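Local coordinates for D-psicose 3-epimerase (Agrobacterium tumefaciens, PDB 2HK0), which catalyses the epimerisation of ketohexoses such as D-fructose and D-psicose at C3, using a metal-dependent active site in a TIM barrel, at residues V187-V190 with K191-K195; P244-E247 with I248-L252; G270-I273 with G274-K278. All coordinates share one frame; numbering follows the deposited sequence.

Contact 1 (V187-V190 with K191-K195); sequences VAFV and KDVGK
Phe-189 and Val-193, one helical turn apart near the C-terminal end of helix 183-193, meet on the side that faces the rest of the barrel. The valine branch CG2, anti to its own carbonyl carbon, crosses obliquely to the phenyl ring and lies 3.7 Å from CE1 of Phe-189. This is the close-packed part of the contact. Phe-189 runs on to Val-150 and Ile-153 of helix 142-162, while Val-187 and Val-190 press on Val-200 and Val-193 on Val-198, both of strand 198-203. Branched valines suit this face because they are short, and each has few rotamers to lose on a helix that sits directly on a strand.

The other side is looser. Lys-191 lies alongside Val-187, both pointing the same way, and its CE passes 3.7 Å from Val-187 CG1. Its chain is extended beyond CG, so the methylenes cover the valine while the ammonium group is carried outward. Ala-188 is small and exposed, and Asp-192 sends OD2 to the hydroxyl of Tyr-146.

Backbone bonds of the helix run beneath both sides, from Lys-191 N to Val-187 O at 2.9 Å through to Gly-194 N, which reaches Val-190 O at 3.2 Å. Gly-194 then leaves the helix with positive phi (63°), a conformation that glycine adopts with little strain. A water bridges the helix end: it donates to Val-190 O at 2.7 Å and accepts from Lys-195 N at 2.7 Å. Lys-195 NZ forms a salt bridge with Asp-158. Valines and Phe-189 thus do the apolar packing, Asp-192 and Lys-195 add polar ties to helix 142-162, and backbone amides with one water shape the exit turn.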
ATOM      1  N   VAL A 187     -10.232   7.649 -22.448  1.00 19.76           N
ATOM      2  CA  VAL A 187      -9.516   7.348 -23.680  1.00 17.71           C
ATOM      3  C   VAL A 187     -10.479   7.025 -24.840  1.00 18.84           C
ATOM      4  O   VAL A 187     -10.250   7.452 -25.968  1.00 19.96           O
ATOM      5  CB  VAL A 187      -8.553   6.172 -23.466  1.00 18.77           C
ATOM      6  CG1 VAL A 187      -8.078   5.619 -24.821  1.00 18.41           C
ATOM      7  CG2 VAL A 187      -7.341   6.641 -22.633  1.00 17.04           C
ATOM      8  N   ALA A 188     -11.564   6.302 -24.564  1.00 18.89           N
ATOM      9  CA  ALA A 188     -12.506   5.951 -25.633  1.00 21.54           C
ATOM     10  C   ALA A 188     -13.132   7.228 -26.174  1.00 21.88           C
ATOM     11  O   ALA A 188     -13.267   7.406 -27.380  1.00 21.10           O
ATOM     12  CB  ALA A 188     -13.595   5.005 -25.114  1.00 19.65           C
ATOM     13  N   PHE A 189     -13.496   8.124 -25.268  1.00 19.92           N
ATOM     14  CA  PHE A 189     -14.105   9.384 -25.657  1.00 20.35           C
ATOM     15  C   PHE A 189     -13.155  10.195 -26.549  1.00 19.93           C
ATOM     16  O   PHE A 189     -13.561  10.715 -27.584  1.00 19.03           O
ATOM     17  CB  PHE A 189     -14.469  10.190 -24.403  1.00 18.24           C
ATOM     18  CG  PHE A 189     -15.054  11.540 -24.694  1.00 18.87           C
ATOM     19  CD1 PHE A 189     -14.229  12.639 -24.934  1.00 19.06           C
ATOM     20  CD2 PHE A 189     -16.431  11.718 -24.710  1.00 18.76           C
ATOM     21  CE1 PHE A 189     -14.780  13.903 -25.185  1.00 21.39           C
ATOM     22  CE2 PHE A 189     -17.000  12.984 -24.963  1.00 20.04           C
ATOM     23  CZ  PHE A 189     -16.179  14.072 -25.199  1.00 20.76           C
ATOM     24  N   VAL A 190     -11.899  10.313 -26.123  1.00 18.91           N
ATOM     25  CA  VAL A 190     -10.896  11.051 -26.869  1.00 18.88           C
ATOM     26  C   VAL A 190     -10.661  10.437 -28.266  1.00 20.46           C
ATOM     27  O   VAL A 190     -10.542  11.165 -29.263  1.00 18.63           O
ATOM     28  CB  VAL A 190      -9.583  11.130 -26.044  1.00 19.65           C
ATOM     29  CG1 VAL A 190      -8.410  11.609 -26.906  1.00 17.97           C
ATOM     30  CG2 VAL A 190      -9.795  12.105 -24.887  1.00 18.51           C
ATOM     31  N   LYS A 191     -10.615   9.111 -28.348  1.00 19.94           N
ATOM     32  CA  LYS A 191     -10.417   8.465 -29.650  1.00 21.68           C
ATOM     33  C   LYS A 191     -11.598   8.766 -30.576  1.00 22.66           C
ATOM     34  O   LYS A 191     -11.420   8.968 -31.772  1.00 21.54           O
ATOM     35  CB  LYS A 191     -10.243   6.960 -29.474  1.00 21.60           C
ATOM     36  CG  LYS A 191      -8.863   6.582 -28.952  1.00 26.31           C
ATOM     37  CD  LYS A 191      -8.747   5.085 -28.721  1.00 26.49           C
ATOM     38  CE  LYS A 191      -7.336   4.690 -28.309  1.00 29.54           C
ATOM     39  NZ  LYS A 191      -7.254   3.202 -28.110  1.00 32.82           N
ATOM     40  N   ASP A 192     -12.804   8.790 -30.016  1.00 22.47           N
ATOM     41  CA  ASP A 192     -13.995   9.113 -30.788  1.00 24.29           C
ATOM     42  C   ASP A 192     -13.962  10.549 -31.292  1.00 24.67           C
ATOM     43  O   ASP A 192     -14.482  10.844 -32.373  1.00 23.92           O
ATOM     44  CB  ASP A 192     -15.258   8.947 -29.953  1.00 28.08           C
ATOM     45  CG  ASP A 192     -15.862   7.579 -30.099  1.00 35.35           C
ATOM     46  OD1 ASP A 192     -15.500   6.884 -31.076  1.00 38.55           O
ATOM     47  OD2 ASP A 192     -16.701   7.199 -29.251  1.00 37.50           O
ATOM     48  N   VAL A 193     -13.386  11.452 -30.507  1.00 20.65           N
ATOM     49  CA  VAL A 193     -13.332  12.827 -30.957  1.00 20.20           C
ATOM     50  C   VAL A 193     -12.427  12.902 -32.185  1.00 21.15           C
ATOM     51  O   VAL A 193     -12.718  13.638 -33.123  1.00 19.61           O
ATOM     52  CB  VAL A 193     -12.815  13.779 -29.856  1.00 18.18           C
ATOM     53  CG1 VAL A 193     -12.434  15.126 -30.472  1.00 15.39           C
ATOM     54  CG2 VAL A 193     -13.917  13.981 -28.791  1.00 16.54           C
ATOM     55  N   GLY A 194     -11.339  12.131 -32.164  1.00 21.09           N
ATOM     56  CA  GLY A 194     -10.412  12.082 -33.285  1.00 22.11           C
ATOM     57  C   GLY A 194      -9.675  13.363 -33.640  1.00 22.99           C
ATOM     58  O   GLY A 194      -9.541  13.708 -34.807  1.00 21.52           O
ATOM     59  N   LYS A 195      -9.193  14.077 -32.635  1.00 22.03           N
ATOM     60  CA  LYS A 195      -8.463  15.310 -32.878  1.00 22.13           C
ATOM     61  C   LYS A 195      -7.129  15.226 -32.154  1.00 22.45           C
ATOM     62  O   LYS A 195      -7.050  14.760 -31.015  1.00 24.03           O
ATOM     63  CB  LYS A 195      -9.278  16.501 -32.389  1.00 22.26           C
ATOM     64  CG  LYS A 195     -10.575  16.741 -33.184  1.00 22.85           C
ATOM     65  CD  LYS A 195     -10.284  17.308 -34.564  1.00 24.36           C
ATOM     66  CE  LYS A 195     -11.572  17.627 -35.324  1.00 25.38           C
ATOM     67  NZ  LYS A 195     -11.278  18.330 -36.609  1.00 25.94           N
TER
HETATM   68  O   HOH W   1      -9.274  13.456 -29.991  1.00 24.16           O

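Contact 2 (P244-E247 with I248-L252); sequences PWHE and IGLAL
This is an i to i+4 contact within the first turns of helix 245-254, which links strand 225-230 to strand 260-263 in a beta-alpha-beta unit of the barrel. Pro-244 takes the N-cap position, where a proline costs little because its nitrogen lies ahead of the helical hydrogen bonds. Its carbonyl O receives Ile-248 N at 3.0 Å. The next bond, from Gly-249 N to Trp-245 O, is 2.8 Å long.

Ile-248 folds back along this first turn: CG1, beside its backbone N (chi1 -61°), comes to 3.2 Å from Pro-244 O. From there the isoleucine packs on Phe-228, Phe-214 and Leu-307. Trp-245 serves the same buried side, its ring edge-to-face with Phe-302 and its NE1 bonded to Glu-232, which satisfies the indole's one polar group. Glu-247 extends its chain to bring OE2 to the backbone N of Gly-215, a tie to helix 214-221 of its own subunit.

His-246 and Leu-250 occupy a different side, where other subunits approach. Leucine CD2 meets the imidazole obliquely, 3.2 Å from His-246 CE1; this is short for two carbons, and the leucine torsions (chi1 -102°, chi2 20°) are far from staggered, so the detail is doubtful. Leu-250 also packs on Asp-216 of the second subunit.

Apolar packing and the bonds to Glu-232 and Gly-215 thus hold the helix against its own subunit, while the bond from His-246 NE2 to Asp-212 of the second subunit fixes the imidazole at the interface, with Leu-250 against it; that carboxylate would probably favour a protonated histidine.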
ATOM      1  N   PRO A 244      -0.886   6.308  -3.263  1.00 20.12           N
ATOM      2  CA  PRO A 244       0.321   5.540  -3.621  1.00 20.15           C
ATOM      3  C   PRO A 244       1.243   6.357  -4.548  1.00 18.86           C
ATOM      4  O   PRO A 244       1.435   6.027  -5.719  1.00 17.09           O
ATOM      5  CB  PRO A 244      -0.232   4.300  -4.321  1.00 20.88           C
ATOM      6  CG  PRO A 244      -1.744   4.399  -4.185  1.00 24.28           C
ATOM      7  CD  PRO A 244      -2.053   5.842  -4.026  1.00 23.17           C
ATOM      8  N   TRP A 245       1.824   7.413  -4.001  1.00 17.12           N
ATOM      9  CA  TRP A 245       2.678   8.300  -4.768  1.00 16.94           C
ATOM     10  C   TRP A 245       3.795   7.623  -5.553  1.00 16.77           C
ATOM     11  O   TRP A 245       4.046   7.981  -6.698  1.00 16.69           O
ATOM     12  CB  TRP A 245       3.227   9.389  -3.843  1.00 16.69           C
ATOM     13  CG  TRP A 245       2.117  10.246  -3.274  1.00 12.49           C
ATOM     14  CD1 TRP A 245       1.752  10.359  -1.959  1.00 14.66           C
ATOM     15  CD2 TRP A 245       1.200  11.053  -4.016  1.00 14.44           C
ATOM     16  NE1 TRP A 245       0.653  11.191  -1.838  1.00 12.98           N
ATOM     17  CE2 TRP A 245       0.293  11.627  -3.084  1.00 15.32           C
ATOM     18  CE3 TRP A 245       1.048  11.351  -5.385  1.00 16.23           C
ATOM     19  CZ2 TRP A 245      -0.757  12.477  -3.480  1.00 12.93           C
ATOM     20  CZ3 TRP A 245       0.018  12.190  -5.774  1.00 16.40           C
ATOM     21  CH2 TRP A 245      -0.877  12.745  -4.821  1.00 13.74           C
ATOM     22  N   HIS A 246       4.450   6.636  -4.953  1.00 15.18           N
ATOM     23  CA  HIS A 246       5.526   5.939  -5.636  1.00 15.56           C
ATOM     24  C   HIS A 246       5.018   5.215  -6.894  1.00 14.37           C
ATOM     25  O   HIS A 246       5.638   5.280  -7.956  1.00 16.36           O
ATOM     26  CB  HIS A 246       6.204   4.965  -4.672  1.00 15.14           C
ATOM     27  CG  HIS A 246       7.336   4.198  -5.291  1.00 19.20           C
ATOM     28  ND1 HIS A 246       7.213   2.887  -5.690  1.00 16.98           N
ATOM     29  CD2 HIS A 246       8.603   4.564  -5.596  1.00 19.59           C
ATOM     30  CE1 HIS A 246       8.354   2.476  -6.213  1.00 19.99           C
ATOM     31  NE2 HIS A 246       9.215   3.474  -6.169  1.00 18.47           N
ATOM     32  N   GLU A 247       3.889   4.528  -6.771  1.00 15.44           N
ATOM     33  CA  GLU A 247       3.283   3.819  -7.900  1.00 16.33           C
ATOM     34  C   GLU A 247       2.893   4.824  -9.005  1.00 15.87           C
ATOM     35  O   GLU A 247       3.091   4.577 -10.204  1.00 13.67           O
ATOM     36  CB  GLU A 247       2.026   3.076  -7.429  1.00 18.99           C
ATOM     37  CG  GLU A 247       1.330   2.273  -8.530  1.00 21.97           C
ATOM     38  CD  GLU A 247      -0.006   1.701  -8.083  1.00 25.60           C
ATOM     39  OE1 GLU A 247      -0.133   1.372  -6.889  1.00 28.96           O
ATOM     40  OE2 GLU A 247      -0.927   1.564  -8.916  1.00 24.04           O
ATOM     41  N   ILE A 248       2.341   5.956  -8.583  1.00 15.14           N
ATOM     42  CA  ILE A 248       1.916   7.008  -9.507  1.00 16.36           C
ATOM     43  C   ILE A 248       3.154   7.517 -10.249  1.00 15.52           C
ATOM     44  O   ILE A 248       3.157   7.639 -11.468  1.00 14.71           O
ATOM     45  CB  ILE A 248       1.295   8.215  -8.745  1.00 16.35           C
ATOM     46  CG1 ILE A 248       0.054   7.782  -7.947  1.00 21.31           C
ATOM     47  CG2 ILE A 248       0.976   9.354  -9.722  1.00 17.43           C
ATOM     48  CD1 ILE A 248      -1.064   7.315  -8.760  1.00 28.13           C
ATOM     49  N   GLY A 249       4.199   7.827  -9.488  1.00 17.41           N
ATOM     50  CA  GLY A 249       5.428   8.331 -10.084  1.00 17.48           C
ATOM     51  C   GLY A 249       5.972   7.386 -11.142  1.00 18.73           C
ATOM     52  O   GLY A 249       6.359   7.820 -12.229  1.00 19.44           O
ATOM     53  N   LEU A 250       6.004   6.095 -10.822  1.00 17.90           N
ATOM     54  CA  LEU A 250       6.502   5.080 -11.751  1.00 19.84           C
ATOM     55  C   LEU A 250       5.670   5.033 -13.032  1.00 19.92           C
ATOM     56  O   LEU A 250       6.219   4.941 -14.130  1.00 20.20           O
ATOM     57  CB  LEU A 250       6.483   3.699 -11.081  1.00 23.07           C
ATOM     58  CG  LEU A 250       7.775   3.069 -10.539  1.00 29.61           C
ATOM     59  CD1 LEU A 250       8.846   4.104 -10.314  1.00 29.59           C
ATOM     60  CD2 LEU A 250       7.455   2.327  -9.245  1.00 30.93           C
ATOM     61  N   ALA A 251       4.347   5.083 -12.890  1.00 17.26           N
ATOM     62  CA  ALA A 251       3.467   5.037 -14.045  1.00 16.11           C
ATOM     63  C   ALA A 251       3.682   6.268 -14.939  1.00 16.93           C
ATOM     64  O   ALA A 251       3.774   6.137 -16.162  1.00 15.68           O
ATOM     65  CB  ALA A 251       2.010   4.946 -13.596  1.00 13.53           C
ATOM     66  N   LEU A 252       3.767   7.455 -14.339  1.00 16.53           N
ATOM     67  CA  LEU A 252       3.991   8.672 -15.121  1.00 17.53           C
ATOM     68  C   LEU A 252       5.310   8.524 -15.899  1.00 18.75           C
ATOM     69  O   LEU A 252       5.386   8.878 -17.075  1.00 15.96           O
ATOM     70  CB  LEU A 252       4.023   9.915 -14.203  1.00 16.87           C
ATOM     71  CG  LEU A 252       2.681  10.269 -13.537  1.00 15.18           C
ATOM     72  CD1 LEU A 252       2.865  11.480 -12.624  1.00 17.38           C
ATOM     73  CD2 LEU A 252       1.616  10.571 -14.598  1.00 15.75           C
TER

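Contact 3 (G270-I273 with G274-K278); sequences GGTI and GSDIK
Helix 271-276 is a short element that follows the last barrel strand, 260-263, and leads toward helix 289-307. Two pairs four residues apart lie side by side. Thr-272 and Asp-276 point the same way, with the threonine methyl CG2 3.2 Å from Asp-276 OD2. The methyl faces the carboxylate because OG1 is turned beside the backbone N (chi1 -56°), the direction in which it bonds to Glu-33. Asp-276 OD2 in turn accepts from Trp-34 NE1, so the two polar ends hold neighbouring residues of the loop that carries Glu-33 and Trp-34.

On the more buried side Ile-273 and Ile-277 run alongside one another, CG2 of the first 3.9 Å from CG1 of the second. Ile-273 also packs on Trp-34 and Phe-266, a setting that suits a bulky branched hydrocarbon.

A Schellman motif closes the helix. Ile-277 N reaches Ile-273 O at 2.7 Å, after which Lys-278, the C-prime residue with positive phi, turns the chain away, its N bonding weakly to Ser-275 O. Lys-278 packs against Phe-175 of the fourth subunit.

Thr-272 O is gripped twice from the same face of its plane: by Asp-276 N at 2.8 Å and by the hydroxyl Ser-275 OG at 3.2 Å. The hydroxyl sits above the carbonyl plane, 39° out of it, placed there by a chi1 of 69° that sets OG between the backbone N and carbonyl carbon. It thereby turns back to the helix backbone.

Gly-270 and Gly-271 lead in with positive phi, which favours glycine. Gly-274 N bonds weakly to Gly-270 O, and Gly-274 CA makes a CA-H...O contact of 3.3 Å with Gly-270 O; a beta carbon on Gly-274 would clash with that oxygen.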
ATOM      1  N   GLY A 270     -16.073  26.905   4.280  1.00 32.24           N
ATOM      2  CA  GLY A 270     -16.653  28.219   4.042  1.00 33.29           C
ATOM      3  C   GLY A 270     -16.611  28.796   2.635  1.00 33.31           C
ATOM      4  O   GLY A 270     -15.779  28.429   1.798  1.00 33.41           O
ATOM      5  N   GLY A 271     -17.524  29.728   2.384  1.00 32.05           N
ATOM      6  CA  GLY A 271     -17.601  30.369   1.087  1.00 30.52           C
ATOM      7  C   GLY A 271     -18.142  29.431   0.035  1.00 29.99           C
ATOM      8  O   GLY A 271     -18.522  28.298   0.323  1.00 30.26           O
ATOM      9  N   THR A 272     -18.180  29.917  -1.195  1.00 29.78           N
ATOM     10  CA  THR A 272     -18.662  29.142  -2.326  1.00 30.92           C
ATOM     11  C   THR A 272     -17.789  27.904  -2.606  1.00 29.06           C
ATOM     12  O   THR A 272     -18.304  26.842  -2.951  1.00 27.50           O
ATOM     13  CB  THR A 272     -18.696  30.024  -3.583  1.00 30.96           C
ATOM     14  OG1 THR A 272     -19.507  31.175  -3.321  1.00 35.12           O
ATOM     15  CG2 THR A 272     -19.285  29.266  -4.756  1.00 33.34           C
ATOM     16  N   ILE A 273     -16.472  28.048  -2.470  1.00 26.15           N
ATOM     17  CA  ILE A 273     -15.581  26.917  -2.722  1.00 25.14           C
ATOM     18  C   ILE A 273     -15.880  25.835  -1.679  1.00 24.87           C
ATOM     19  O   ILE A 273     -16.083  24.663  -2.021  1.00 21.09           O
ATOM     20  CB  ILE A 273     -14.091  27.356  -2.634  1.00 24.88           C
ATOM     21  CG1 ILE A 273     -13.779  28.321  -3.781  1.00 23.88           C
ATOM     22  CG2 ILE A 273     -13.173  26.143  -2.704  1.00 22.65           C
ATOM     23  CD1 ILE A 273     -12.424  28.971  -3.695  1.00 24.28           C
ATOM     24  N   GLY A 274     -15.937  26.250  -0.410  1.00 23.51           N
ATOM     25  CA  GLY A 274     -16.219  25.319   0.673  1.00 23.83           C
ATOM     26  C   GLY A 274     -17.472  24.487   0.448  1.00 24.09           C
ATOM     27  O   GLY A 274     -17.468  23.279   0.662  1.00 23.73           O
ATOM     28  N   SER A 275     -18.555  25.119   0.006  1.00 24.21           N
ATOM     29  CA  SER A 275     -19.779  24.373  -0.216  1.00 25.93           C
ATOM     30  C   SER A 275     -19.773  23.624  -1.559  1.00 24.92           C
ATOM     31  O   SER A 275     -20.317  22.525  -1.657  1.00 24.04           O
ATOM     32  CB  SER A 275     -20.984  25.311  -0.139  1.00 27.39           C
ATOM     33  OG  SER A 275     -20.986  26.183  -1.246  1.00 35.42           O
ATOM     34  N   ASP A 276     -19.159  24.208  -2.584  1.00 24.73           N
ATOM     35  CA  ASP A 276     -19.100  23.564  -3.898  1.00 24.45           C
ATOM     36  C   ASP A 276     -18.204  22.322  -3.903  1.00 23.44           C
ATOM     37  O   ASP A 276     -18.556  21.304  -4.503  1.00 20.86           O
ATOM     38  CB  ASP A 276     -18.599  24.546  -4.962  1.00 27.74           C
ATOM     39  CG  ASP A 276     -19.693  25.501  -5.440  1.00 31.50           C
ATOM     40  OD1 ASP A 276     -20.864  25.297  -5.055  1.00 30.72           O
ATOM     41  OD2 ASP A 276     -19.380  26.448  -6.206  1.00 28.91           O
ATOM     42  N   ILE A 277     -17.052  22.418  -3.242  1.00 19.72           N
ATOM     43  CA  ILE A 277     -16.119  21.306  -3.149  1.00 19.89           C
ATOM     44  C   ILE A 277     -16.486  20.454  -1.928  1.00 20.14           C
ATOM     45  O   ILE A 277     -15.837  19.462  -1.628  1.00 21.17           O
ATOM     46  CB  ILE A 277     -14.649  21.815  -3.035  1.00 18.78           C
ATOM     47  CG1 ILE A 277     -14.316  22.724  -4.225  1.00 19.53           C
ATOM     48  CG2 ILE A 277     -13.673  20.633  -3.014  1.00 18.39           C
ATOM     49  CD1 ILE A 277     -14.373  22.013  -5.596  1.00 21.90           C
ATOM     50  N   LYS A 278     -17.542  20.853  -1.227  1.00 19.89           N
ATOM     51  CA  LYS A 278     -18.020  20.105  -0.078  1.00 19.78           C
ATOM     52  C   LYS A 278     -16.948  19.867   0.984  1.00 20.10           C
ATOM     53  O   LYS A 278     -16.736  18.739   1.441  1.00 18.57           O
ATOM     54  CB  LYS A 278     -18.605  18.771  -0.547  1.00 19.76           C
ATOM     55  CG  LYS A 278     -19.804  18.935  -1.486  1.00 23.49           C
ATOM     56  CD  LYS A 278     -20.343  17.599  -1.967  1.00 25.54           C
ATOM     57  CE  LYS A 278     -21.771  17.730  -2.506  1.00 29.53           C
ATOM     58  NZ  LYS A 278     -21.885  18.745  -3.572  1.00 27.23           N
TER

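Overall arrangement
The three contacts come in series along the chain, each centred on one helix of a single eight-stranded parallel barrel domain. Contacts 1 and 2 belong to beta-alpha-beta units, on helix 183-193 between strands 166-170 and 198-203, and on helix 245-254 between strands 225-230 and 260-263. Contact 3 lies on helix 271-276, beyond the last strand. The centres of contacts 1 and 2 are about 25 Å apart. Those of contacts 2 and 3 are about 30 Å apart. Contacts 1 and 3, about 33 Å apart between centres, lie on opposite sides of the chain's centre; none touches another. Contacts 2 and 3 each meet other subunits, at His-246, Leu-250 and Lys-278.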